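Local coordinates for halorhodopsin (Halobacterium salinarum, PDB 2JAF), which is a light-driven chloride pump that uses a bound retinal to move chloride across the membrane of a halophilic archaeon, at residues A[104-110]-A[149-153]; A[161-165]-A[211-215]. The protein carries 2 engineered substitutions. All blocks are in the same frame, centred on the assembly; numbering follows the deposited sequence.

Contact 1: A[104-110]-A[149-153]. With PLM (palmitic acid), chain E; PLM (palmitic acid), chain D.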
ATOM      1  N   SER A 104       2.522  20.207 -12.642  1.00 25.92           N
ATOM      2  CA  SER A 104       2.980  18.849 -12.365  1.00 25.08           C
ATOM      3  C   SER A 104       1.825  17.854 -12.328  1.00 23.94           C
ATOM      4  O   SER A 104       0.951  17.941 -11.470  1.00 24.95           O
ATOM      5  CB  SER A 104       3.722  18.805 -11.025  1.00 26.26           C
ATOM      6  OG  SER A 104       4.070  17.473 -10.681  1.00 25.92           O
ATOM      7  N   GLN A 105       1.822  16.915 -13.268  1.00 22.58           N
ATOM      8  CA  GLN A 105       0.779  15.893 -13.325  1.00 23.54           C
ATOM      9  C   GLN A 105       1.209  14.792 -12.365  1.00 23.43           C
ATOM     10  O   GLN A 105       1.470  13.659 -12.773  1.00 23.31           O
ATOM     11  CB  GLN A 105       0.654  15.334 -14.749  1.00 24.72           C
ATOM     12  CG  GLN A 105       0.335  16.381 -15.813  1.00 25.59           C
ATOM     13  CD  GLN A 105       0.120  15.777 -17.196  1.00 27.11           C
ATOM     14  OE1 GLN A 105       0.900  14.940 -17.651  1.00 27.89           O
ATOM     15  NE2 GLN A 105      -0.934  16.215 -17.875  1.00 25.32           N
ATOM     16  N   TRP A 106       1.284  15.132 -11.082  1.00 24.53           N
ATOM     17  CA  TRP A 106       1.720  14.176 -10.074  1.00 23.56           C
ATOM     18  C   TRP A 106       0.802  12.975  -9.892  1.00 22.98           C
ATOM     19  O   TRP A 106       1.203  11.965  -9.309  1.00 22.08           O
ATOM     20  CB  TRP A 106       1.957  14.873  -8.727  1.00 22.63           C
ATOM     21  CG  TRP A 106       0.767  15.534  -8.107  1.00 24.99           C
ATOM     22  CD1 TRP A 106       0.434  16.859  -8.176  1.00 25.83           C
ATOM     23  CD2 TRP A 106      -0.212  14.918  -7.264  1.00 24.97           C
ATOM     24  NE1 TRP A 106      -0.685  17.104  -7.424  1.00 25.25           N
ATOM     25  CE2 TRP A 106      -1.105  15.931  -6.852  1.00 25.80           C
ATOM     26  CE3 TRP A 106      -0.422  13.607  -6.815  1.00 26.49           C
ATOM     27  CZ2 TRP A 106      -2.192  15.676  -6.011  1.00 25.36           C
ATOM     28  CZ3 TRP A 106      -1.503  13.353  -5.980  1.00 25.96           C
ATOM     29  CH2 TRP A 106      -2.374  14.385  -5.587  1.00 27.87           C
ATOM     30  N   GLY A 107      -0.425  13.080 -10.392  1.00 23.00           N
ATOM     31  CA  GLY A 107      -1.338  11.960 -10.289  1.00 22.11           C
ATOM     32  C   GLY A 107      -0.828  10.792 -11.121  1.00 24.38           C
ATOM     33  O   GLY A 107      -1.156   9.638 -10.852  1.00 22.08           O
ATOM     34  N   ARG A 108      -0.026  11.074 -12.143  1.00 22.43           N
ATOM     35  CA  ARG A 108       0.504   9.975 -12.948  1.00 23.16           C
ATOM     36  C   ARG A 108       1.412   9.125 -12.070  1.00 23.38           C
ATOM     37  O   ARG A 108       1.271   7.904 -11.998  1.00 25.32           O
ATOM     38  CB  ARG A 108       1.318  10.496 -14.136  1.00 20.28           C
ATOM     39  CG  ARG A 108       0.524  11.092 -15.284  1.00 22.63           C
ATOM     40  CD  ARG A 108       1.471  11.444 -16.439  1.00 19.32           C
ATOM     41  NE  ARG A 108       0.815  12.102 -17.563  1.00 20.82           N
ATOM     42  CZ  ARG A 108       0.168  11.473 -18.545  1.00 19.85           C
ATOM     43  NH1 ARG A 108       0.074  10.145 -18.556  1.00 19.02           N
ATOM     44  NH2 ARG A 108      -0.364  12.178 -19.529  1.00 19.23           N
ATOM     45  N   TYR A 109       2.340   9.789 -11.386  1.00 24.67           N
ATOM     46  CA  TYR A 109       3.304   9.109 -10.537  1.00 26.11           C
ATOM     47  C   TYR A 109       2.612   8.324  -9.433  1.00 27.40           C
ATOM     48  O   TYR A 109       2.993   7.191  -9.125  1.00 26.62           O
ATOM     49  CB  TYR A 109       4.298  10.139  -9.968  1.00 28.72           C
ATOM     50  CG  TYR A 109       4.694  11.198 -10.988  1.00 30.39           C
ATOM     51  CD1 TYR A 109       4.877  10.866 -12.335  1.00 34.25           C
ATOM     52  CD2 TYR A 109       4.854  12.534 -10.617  1.00 30.73           C
ATOM     53  CE1 TYR A 109       5.202  11.837 -13.285  1.00 33.91           C
ATOM     54  CE2 TYR A 109       5.178  13.512 -11.560  1.00 31.96           C
ATOM     55  CZ  TYR A 109       5.349  13.157 -12.892  1.00 34.62           C
ATOM     56  OH  TYR A 109       5.659  14.118 -13.829  1.00 36.17           O
ATOM     57  N   LEU A 110       1.567   8.910  -8.855  1.00 25.88           N
ATOM     58  CA  LEU A 110       0.823   8.250  -7.792  1.00 26.47           C
ATOM     59  C   LEU A 110       0.084   6.987  -8.248  1.00 25.05           C
ATOM     60  O   LEU A 110       0.165   5.938  -7.604  1.00 25.23           O
ATOM     61  CB  LEU A 110      -0.198   9.217  -7.185  1.00 26.76           C
ATOM     62  CG  LEU A 110      -1.051   8.600  -6.072  1.00 30.46           C
ATOM     63  CD1 LEU A 110      -0.165   8.320  -4.858  1.00 31.96           C
ATOM     64  CD2 LEU A 110      -2.192   9.540  -5.701  1.00 30.99           C
ATOM     65  N   LEU A 149       7.676  10.251  -7.291  1.00 20.47           N
ATOM     66  CA  LEU A 149       6.735  11.288  -6.872  1.00 20.95           C
ATOM     67  C   LEU A 149       7.492  12.293  -6.001  1.00 20.83           C
ATOM     68  O   LEU A 149       7.292  13.511  -6.104  1.00 21.57           O
ATOM     69  CB  LEU A 149       5.581  10.674  -6.063  1.00 21.92           C
ATOM     70  CG  LEU A 149       4.578  11.660  -5.442  1.00 21.27           C
ATOM     71  CD1 LEU A 149       3.981  12.567  -6.524  1.00 21.94           C
ATOM     72  CD2 LEU A 149       3.477  10.887  -4.733  1.00 23.97           C
ATOM     73  N   ALA A 150       8.375  11.778  -5.152  1.00 20.76           N
ATOM     74  CA  ALA A 150       9.161  12.636  -4.271  1.00 20.97           C
ATOM     75  C   ALA A 150      10.048  13.571  -5.087  1.00 20.93           C
ATOM     76  O   ALA A 150      10.223  14.741  -4.744  1.00 20.85           O
ATOM     77  CB  ALA A 150      10.010  11.793  -3.337  1.00 19.54           C
ATOM     78  N   ALA A 151      10.621  13.051  -6.165  1.00 22.00           N
ATOM     79  CA  ALA A 151      11.473  13.872  -7.020  1.00 20.34           C
ATOM     80  C   ALA A 151      10.675  15.054  -7.572  1.00 22.92           C
ATOM     81  O   ALA A 151      11.165  16.186  -7.604  1.00 21.66           O
ATOM     82  CB  ALA A 151      12.033  13.026  -8.166  1.00 21.28           C
ATOM     83  N   ALA A 152       9.445  14.788  -8.009  1.00 20.61           N
ATOM     84  CA  ALA A 152       8.588  15.832  -8.564  1.00 20.92           C
ATOM     85  C   ALA A 152       8.103  16.840  -7.519  1.00 21.17           C
ATOM     86  O   ALA A 152       7.985  18.031  -7.803  1.00 22.00           O
ATOM     87  CB  ALA A 152       7.387  15.198  -9.264  1.00 23.72           C
ATOM     88  N   MET A 153       7.824  16.367  -6.310  1.00 22.39           N
ATOM     89  CA  MET A 153       7.312  17.238  -5.247  1.00 20.86           C
ATOM     90  C   MET A 153       8.358  18.034  -4.469  1.00 22.86           C
ATOM     91  O   MET A 153       8.015  18.991  -3.773  1.00 20.17           O
ATOM     92  CB  MET A 153       6.486  16.417  -4.254  1.00 24.54           C
ATOM     93  CG  MET A 153       5.252  15.764  -4.855  1.00 25.55           C
ATOM     94  SD  MET A 153       4.054  16.946  -5.509  1.00 30.36           S
ATOM     95  CE  MET A 153       4.531  16.980  -7.277  1.00 27.78           C
TER
HETATM   96  C1  PLM E 701       0.507  19.031  -4.088  1.00 64.98           C
HETATM   97  O1  PLM E 701      -0.523  19.550  -4.559  1.00 66.19           O
HETATM   98  O2  PLM E 701       1.396  19.702  -3.519  1.00 65.91           O
HETATM   99  C2  PLM E 701       0.663  17.525  -4.227  1.00 64.58           C
HETATM  100  C3  PLM E 701       0.551  16.660  -2.974  1.00 63.45           C
HETATM  101  C4  PLM E 701       0.703  15.205  -3.406  1.00 63.12           C
HETATM  102  C5  PLM E 701       0.617  14.172  -2.297  1.00 63.30           C
HETATM  103  C6  PLM E 701      -0.807  13.784  -1.955  1.00 64.16           C
HETATM  104  C7  PLM E 701      -1.105  12.318  -2.216  1.00 64.16           C
HETATM  105  C8  PLM E 701      -2.533  11.971  -1.851  1.00 64.29           C
HETATM  106  C9  PLM E 701      -2.797  10.494  -2.101  1.00 63.79           C
HETATM  107  CA  PLM E 701      -4.217  10.095  -1.747  1.00 64.41           C
HETATM  108  CB  PLM E 701      -4.573   8.614  -1.734  1.00 64.26           C
HETATM  109  CC  PLM E 701      -3.806   7.749  -0.747  1.00 64.87           C
HETATM  110  CD  PLM E 701      -4.303   6.319  -0.808  1.00 64.93           C
HETATM  111  CE  PLM E 701      -3.535   5.441   0.180  1.00 64.88           C
HETATM  112  CF  PLM E 701      -3.252   4.106  -0.498  1.00 64.95           C
HETATM  113  CG  PLM E 701      -2.475   3.174   0.417  1.00 65.31           C
HETATM  114  C1  PLM D 700      -6.481   8.365  -8.775  1.00 59.99           C
HETATM  115  O1  PLM D 700      -7.309   9.281  -8.637  1.00 59.93           O
HETATM  116  O2  PLM D 700      -6.418   7.677  -9.818  1.00 60.88           O
HETATM  117  C2  PLM D 700      -5.528   8.109  -7.621  1.00 59.60           C
HETATM  118  C3  PLM D 700      -5.406   6.659  -7.162  1.00 59.28           C
HETATM  119  C4  PLM D 700      -4.395   6.613  -6.027  1.00 59.22           C
HETATM  120  C5  PLM D 700      -4.240   5.191  -5.533  1.00 59.53           C
HETATM  121  C6  PLM D 700      -2.808   4.716  -5.553  1.00 59.02           C
HETATM  122  C7  PLM D 700      -2.804   3.421  -4.767  1.00 59.00           C
HETATM  123  C8  PLM D 700      -1.428   2.804  -4.687  1.00 59.54           C
HETATM  124  C9  PLM D 700      -1.516   1.499  -3.914  1.00 60.18           C
HETATM  125  CA  PLM D 700      -0.150   0.853  -3.779  1.00 60.11           C
HETATM  126  CB  PLM D 700      -0.065  -0.619  -3.399  1.00 60.27           C
HETATM  127  CC  PLM D 700      -0.680  -1.627  -4.356  1.00 60.28           C
HETATM  128  CD  PLM D 700      -0.430  -3.020  -3.811  1.00 60.37           C
HETATM  129  CE  PLM D 700      -1.013  -4.085  -4.740  1.00 60.82           C
HETATM  130  CF  PLM D 700      -0.933  -5.432  -4.036  1.00 61.28           C
HETATM  131  CG  PLM D 700      -1.493  -6.533  -4.923  1.00 62.16           C
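The helical part of 104-110, residues 106-110, runs nearly antiparallel to helix segment 149-153. Their axes make an angle of 160° and come within 9.7 Å. The backbones are closest at Tyr109 CA and Leu149 CA, 5.5 Å apart. This is the packing of two consecutive helices of the seven-helix microbial rhodopsin fold.

The side-chain contact is mostly apolar. Leu149 is the most covered residue. Its CD1 lies 3.8 Å from Trp106 CB and sits at the edge of the Tyr109 ring. One turn on, Ala152 CB reaches Tyr109 CE2 at 3.6 Å. Met153 swings its end back across the gap, so that its CE lies 3.6 Å from Trp106 CB and 3.5 Å from Ser104 OG. Its SD is 4.8 Å from the centroid of the Trp106 five-membered ring, an oblique Met-aromatic contact. C2 of the palmitic acid of chain E lies over one face of the Trp106 ring, 3.5 Å from Trp106 NE1.

Ser104 OG and Tyr109 OH both hydrogen-bond to Glu219. The Tyr109 side chain comes within about 5 Å of retinal. Arg108 NE hydrogen-bonds Gln105 OE1 at 2.8 Å, and the guanidinium also bonds Tyr77, Ser231 and Ser235. The contact joins the start of helix 106-127 to the end of helix 131-153. Ser104 ends strand 101-104, which pairs with strand 87-90, and the chain turns at Gln105, through an inverse gamma turn, into helix 106-127.

Contact 2: A[161-165]-A[211-215]. With BOG (octyl beta-D-glucopyranoside), chain F; RET (retinal), chain G.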
ATOM      1  N   ARG A 161      15.952  16.793  -5.829  1.00 20.36           N
ATOM      2  CA  ARG A 161      15.045  16.334  -6.881  1.00 20.66           C
ATOM      3  C   ARG A 161      15.755  15.227  -7.665  1.00 20.19           C
ATOM      4  O   ARG A 161      15.187  14.162  -7.912  1.00 20.19           O
ATOM      5  CB  ARG A 161      14.680  17.478  -7.835  1.00 21.48           C
ATOM      6  CG  ARG A 161      13.788  18.555  -7.233  1.00 21.11           C
ATOM      7  CD  ARG A 161      13.479  19.654  -8.249  1.00 18.44           C
ATOM      8  NE  ARG A 161      12.683  19.191  -9.393  1.00 20.30           N
ATOM      9  CZ  ARG A 161      11.360  19.035  -9.380  1.00 19.30           C
ATOM     10  NH1 ARG A 161      10.669  19.304  -8.280  1.00 21.50           N
ATOM     11  NH2 ARG A 161      10.722  18.618 -10.469  1.00 20.35           N
ATOM     12  N   TRP A 162      17.003  15.476  -8.045  1.00 20.22           N
ATOM     13  CA  TRP A 162      17.754  14.488  -8.807  1.00 19.36           C
ATOM     14  C   TRP A 162      18.234  13.300  -7.986  1.00 20.31           C
ATOM     15  O   TRP A 162      18.417  12.203  -8.526  1.00 22.61           O
ATOM     16  CB  TRP A 162      18.923  15.157  -9.535  1.00 20.47           C
ATOM     17  CG  TRP A 162      18.459  15.931 -10.739  1.00 20.89           C
ATOM     18  CD1 TRP A 162      18.320  17.285 -10.841  1.00 20.99           C
ATOM     19  CD2 TRP A 162      18.026  15.387 -11.995  1.00 20.99           C
ATOM     20  NE1 TRP A 162      17.824  17.617 -12.082  1.00 19.15           N
ATOM     21  CE2 TRP A 162      17.635  16.475 -12.810  1.00 21.05           C
ATOM     22  CE3 TRP A 162      17.927  14.086 -12.509  1.00 21.11           C
ATOM     23  CZ2 TRP A 162      17.149  16.303 -14.118  1.00 20.10           C
ATOM     24  CZ3 TRP A 162      17.444  13.911 -13.812  1.00 21.46           C
ATOM     25  CH2 TRP A 162      17.061  15.020 -14.600  1.00 21.31           C
ATOM     26  N   ALA A 163      18.446  13.496  -6.688  1.00 19.78           N
ATOM     27  CA  ALA A 163      18.865  12.379  -5.852  1.00 18.43           C
ATOM     28  C   ALA A 163      17.706  11.374  -5.789  1.00 19.11           C
ATOM     29  O   ALA A 163      17.920  10.161  -5.811  1.00 20.23           O
ATOM     30  CB  ALA A 163      19.235  12.870  -4.447  1.00 17.98           C
ATOM     31  N   PHE A 164      16.472  11.875  -5.722  1.00 19.90           N
ATOM     32  CA  PHE A 164      15.312  10.982  -5.690  1.00 19.11           C
ATOM     33  C   PHE A 164      15.191  10.262  -7.037  1.00 19.89           C
ATOM     34  O   PHE A 164      14.847   9.077  -7.097  1.00 21.63           O
ATOM     35  CB  PHE A 164      14.019  11.760  -5.411  1.00 18.36           C
ATOM     36  CG  PHE A 164      13.715  11.949  -3.943  1.00 19.66           C
ATOM     37  CD1 PHE A 164      13.589  10.849  -3.095  1.00 19.86           C
ATOM     38  CD2 PHE A 164      13.523  13.228  -3.417  1.00 20.69           C
ATOM     39  CE1 PHE A 164      13.271  11.018  -1.738  1.00 22.34           C
ATOM     40  CE2 PHE A 164      13.206  13.410  -2.062  1.00 20.86           C
ATOM     41  CZ  PHE A 164      13.080  12.303  -1.223  1.00 22.81           C
ATOM     42  N   TYR A 165      15.467  10.988  -8.116  1.00 19.25           N
ATOM     43  CA  TYR A 165      15.401  10.412  -9.457  1.00 17.99           C
ATOM     44  C   TYR A 165      16.384   9.248  -9.524  1.00 20.04           C
ATOM     45  O   TYR A 165      16.062   8.187 -10.051  1.00 18.47           O
ATOM     46  CB  TYR A 165      15.744  11.478 -10.508  1.00 18.40           C
ATOM     47  CG  TYR A 165      15.755  10.994 -11.950  1.00 17.93           C
ATOM     48  CD1 TYR A 165      16.869  10.335 -12.482  1.00 18.53           C
ATOM     49  CD2 TYR A 165      14.665  11.225 -12.788  1.00 20.25           C
ATOM     50  CE1 TYR A 165      16.893   9.923 -13.829  1.00 18.21           C
ATOM     51  CE2 TYR A 165      14.674  10.814 -14.128  1.00 18.50           C
ATOM     52  CZ  TYR A 165      15.790  10.166 -14.638  1.00 17.86           C
ATOM     53  OH  TYR A 165      15.788   9.748 -15.949  1.00 19.06           O
ATOM     54  N   PRO A 211      11.428   7.383 -17.590  1.00 18.18           N
ATOM     55  CA  PRO A 211      12.427   8.269 -16.976  1.00 17.67           C
ATOM     56  C   PRO A 211      13.075   9.216 -17.991  1.00 19.23           C
ATOM     57  O   PRO A 211      13.597  10.268 -17.623  1.00 20.34           O
ATOM     58  CB  PRO A 211      13.424   7.295 -16.341  1.00 19.79           C
ATOM     59  CG  PRO A 211      13.254   6.015 -17.148  1.00 17.49           C
ATOM     60  CD  PRO A 211      11.752   5.969 -17.335  1.00 16.68           C
ATOM     61  N   ILE A 212      13.036   8.851 -19.272  1.00 19.16           N
ATOM     62  CA  ILE A 212      13.605   9.715 -20.303  1.00 19.49           C
ATOM     63  C   ILE A 212      12.702  10.933 -20.455  1.00 19.80           C
ATOM     64  O   ILE A 212      13.178  12.064 -20.532  1.00 20.37           O
ATOM     65  CB  ILE A 212      13.716   8.974 -21.657  1.00 20.15           C
ATOM     66  CG1 ILE A 212      14.777   7.878 -21.541  1.00 22.16           C
ATOM     67  CG2 ILE A 212      14.071   9.951 -22.775  1.00 19.19           C
ATOM     68  CD1 ILE A 212      14.961   7.048 -22.801  1.00 23.44           C
ATOM     69  N   VAL A 213      11.393  10.699 -20.496  1.00 18.51           N
ATOM     70  CA  VAL A 213      10.440  11.792 -20.628  1.00 17.99           C
ATOM     71  C   VAL A 213      10.572  12.721 -19.423  1.00 19.17           C
ATOM     72  O   VAL A 213      10.580  13.944 -19.577  1.00 21.00           O
ATOM     73  CB  VAL A 213       8.980  11.272 -20.698  1.00 17.51           C
ATOM     74  CG1 VAL A 213       8.006  12.440 -20.589  1.00 18.35           C
ATOM     75  CG2 VAL A 213       8.744  10.541 -22.020  1.00 15.56           C
ATOM     76  N   TRP A 214      10.677  12.144 -18.229  1.00 19.77           N
ATOM     77  CA  TRP A 214      10.794  12.956 -17.012  1.00 21.11           C
ATOM     78  C   TRP A 214      12.029  13.850 -17.078  1.00 21.81           C
ATOM     79  O   TRP A 214      11.959  15.053 -16.799  1.00 20.38           O
ATOM     80  CB  TRP A 214      10.900  12.069 -15.770  1.00 22.65           C
ATOM     81  CG  TRP A 214      10.602  12.802 -14.476  1.00 25.20           C
ATOM     82  CD1 TRP A 214       9.391  12.910 -13.864  1.00 27.70           C
ATOM     83  CD2 TRP A 214      11.529  13.544 -13.663  1.00 26.40           C
ATOM     84  NE1 TRP A 214       9.500  13.668 -12.718  1.00 29.84           N
ATOM     85  CE2 TRP A 214      10.801  14.070 -12.574  1.00 26.90           C
ATOM     86  CE3 TRP A 214      12.901  13.814 -13.753  1.00 23.82           C
ATOM     87  CZ2 TRP A 214      11.401  14.854 -11.574  1.00 27.33           C
ATOM     88  CZ3 TRP A 214      13.500  14.599 -12.753  1.00 24.94           C
ATOM     89  CH2 TRP A 214      12.747  15.104 -11.684  1.00 24.27           C
ATOM     90  N   ALA A 215      13.157  13.252 -17.454  1.00 20.75           N
ATOM     91  CA  ALA A 215      14.422  13.972 -17.554  1.00 21.30           C
ATOM     92  C   ALA A 215      14.457  15.024 -18.659  1.00 23.35           C
ATOM     93  O   ALA A 215      15.026  16.098 -18.476  1.00 22.80           O
ATOM     94  CB  ALA A 215      15.569  12.983 -17.751  1.00 23.16           C
TER
HETATM   95  C1  BOG F 801      20.005  20.169 -14.215  1.00 55.99           C
HETATM   96  O1  BOG F 801      20.304  19.373 -13.065  1.00 56.88           O
HETATM   97  C2  BOG F 801      18.573  20.789 -14.088  1.00 55.92           C
HETATM   98  O2  BOG F 801      17.602  19.747 -13.944  1.00 52.00           O
HETATM   99  C3  BOG F 801      18.278  21.661 -15.349  1.00 55.97           C
HETATM  100  O3  BOG F 801      16.977  22.237 -15.264  1.00 54.75           O
HETATM  101  C4  BOG F 801      19.353  22.772 -15.447  1.00 57.30           C
HETATM  102  O4  BOG F 801      19.119  23.604 -16.588  1.00 58.64           O
HETATM  103  C5  BOG F 801      20.777  22.128 -15.541  1.00 57.60           C
HETATM  104  O5  BOG F 801      21.001  21.266 -14.374  1.00 57.23           O
HETATM  105  C6  BOG F 801      21.864  23.215 -15.615  1.00 59.11           C
HETATM  106  O6  BOG F 801      22.093  23.835 -14.344  1.00 60.26           O
HETATM  107  C1' BOG F 801      21.599  18.777 -13.135  1.00 55.32           C
HETATM  108  C2' BOG F 801      21.654  17.574 -12.229  1.00 54.97           C
HETATM  109  C3' BOG F 801      21.597  16.331 -13.076  1.00 54.39           C
HETATM  110  C4' BOG F 801      21.653  15.063 -12.249  1.00 54.57           C
HETATM  111  C5' BOG F 801      21.589  13.834 -13.146  1.00 54.83           C
HETATM  112  C6' BOG F 801      21.285  12.589 -12.331  1.00 54.77           C
HETATM  113  C7' BOG F 801      21.214  11.357 -13.188  1.00 54.59           C
HETATM  114  C8' BOG F 801      20.909  10.149 -12.335  1.00 54.34           C
HETATM  115  C1  RET G 900      10.195   8.026 -13.049  1.00 22.24           C
HETATM  116  C2  RET G 900      11.231   9.147 -12.564  1.00 21.40           C
HETATM  117  C3  RET G 900      12.377   8.674 -11.637  1.00 21.35           C
HETATM  118  C4  RET G 900      13.258   7.553 -12.358  1.00 21.32           C
HETATM  119  C5  RET G 900      12.432   6.359 -12.983  1.00 20.60           C
HETATM  120  C6  RET G 900      10.934   6.557 -13.342  1.00 22.02           C
HETATM  121  C7  RET G 900      10.175   5.359 -13.835  1.00 21.02           C
HETATM  122  C8  RET G 900       8.858   5.154 -14.113  1.00 18.79           C
HETATM  123  C9  RET G 900       8.333   4.009 -14.807  1.00 19.79           C
HETATM  124  C10 RET G 900       6.966   4.180 -15.037  1.00 20.94           C
HETATM  125  C11 RET G 900       6.175   3.270 -15.705  1.00 20.52           C
HETATM  126  C12 RET G 900       4.823   3.566 -15.938  1.00 20.10           C
HETATM  127  C13 RET G 900       3.896   2.635 -16.563  1.00 21.77           C
HETATM  128  C14 RET G 900       2.569   3.153 -16.634  1.00 22.82           C
HETATM  129  C15 RET G 900       1.452   2.430 -16.976  1.00 24.48           C
HETATM  130  C16 RET G 900       9.163   7.931 -11.867  1.00 21.85           C
HETATM  131  C17 RET G 900       9.490   8.631 -14.371  1.00 21.17           C
HETATM  132  C18 RET G 900      13.210   5.073 -13.208  1.00 21.23           C
HETATM  133  C19 RET G 900       9.292   2.817 -15.371  1.00 21.06           C
HETATM  134  C20 RET G 900       4.334   1.265 -17.114  1.00 21.97           C
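An aromatic cluster of Trp162, Tyr165 and Trp214 fills the gap between two helices of the seven-helix microbial rhodopsin fold. Segments 161-165 and 211-215 run antiparallel at 172°. Their axes come no closer than 12.6 Å, and the nearest CA atoms, those of Tyr165 and Pro211, are 8.4 Å apart. Large rings bridge this distance.

Trp214 is the main bump. Its edge presses on the face of Trp162 in an edge-to-face pair, with the six-membered ring centroids 5.5 Å apart and the planes at 86°. Beside it, Tyr165 CD2 packs tightly on Trp214 CE3 at 3.3 Å, with the two rings oblique at 38°. The small Ala215 provides the hollow. Its CB lies 4.0 Å from Trp162 CH2 and 3.7 Å from Tyr165 OH, so both rings can come close to the helix there. Arg161 extends along the other side of Trp214, its NH2 4.0 Å from Trp214 CZ2. The guanidinium is held by backbone oxygens of Thr154 and Glu219.

Tyr165, Pro211 and Trp214 also belong to the retinal pocket. Retinal C4 lies over one face of Tyr165, and C2 lies over one face of Trp214. Pro211 CB is 3.6 Å from retinal C5. Octyl glucoside covers the face of Trp162 turned from Trp214.

The helix of Pro211 is kinked where its N lacks a bond to the preceding turn. Pro211 O accepts two hydrogen bonds, from Ala215 N at 3.0 Å and from Tyr165 OH at 2.8 Å.

How the contacts relate
The contacts come in series along the chain: contact 1 closes before contact 2 opens. Their centres are about 11 Å apart, on the same side of the chain's centre. Contact 1 joins helices 106-127 and 131-153. Contact 2 joins helices 158-180 and 193-216. Helices 131-153 and 158-180 follow each other, and here the two contacts touch. Ala151 CB packs on Phe164 CB at 3.6 Å. Arg161 NH1 lies 3.0 Å from Ala152 O, a probable hydrogen bond. Four consecutive long helices are thus tied together on the retinal's ring side. Both contacts also touch the second subunit, so they lie beside the subunit interface.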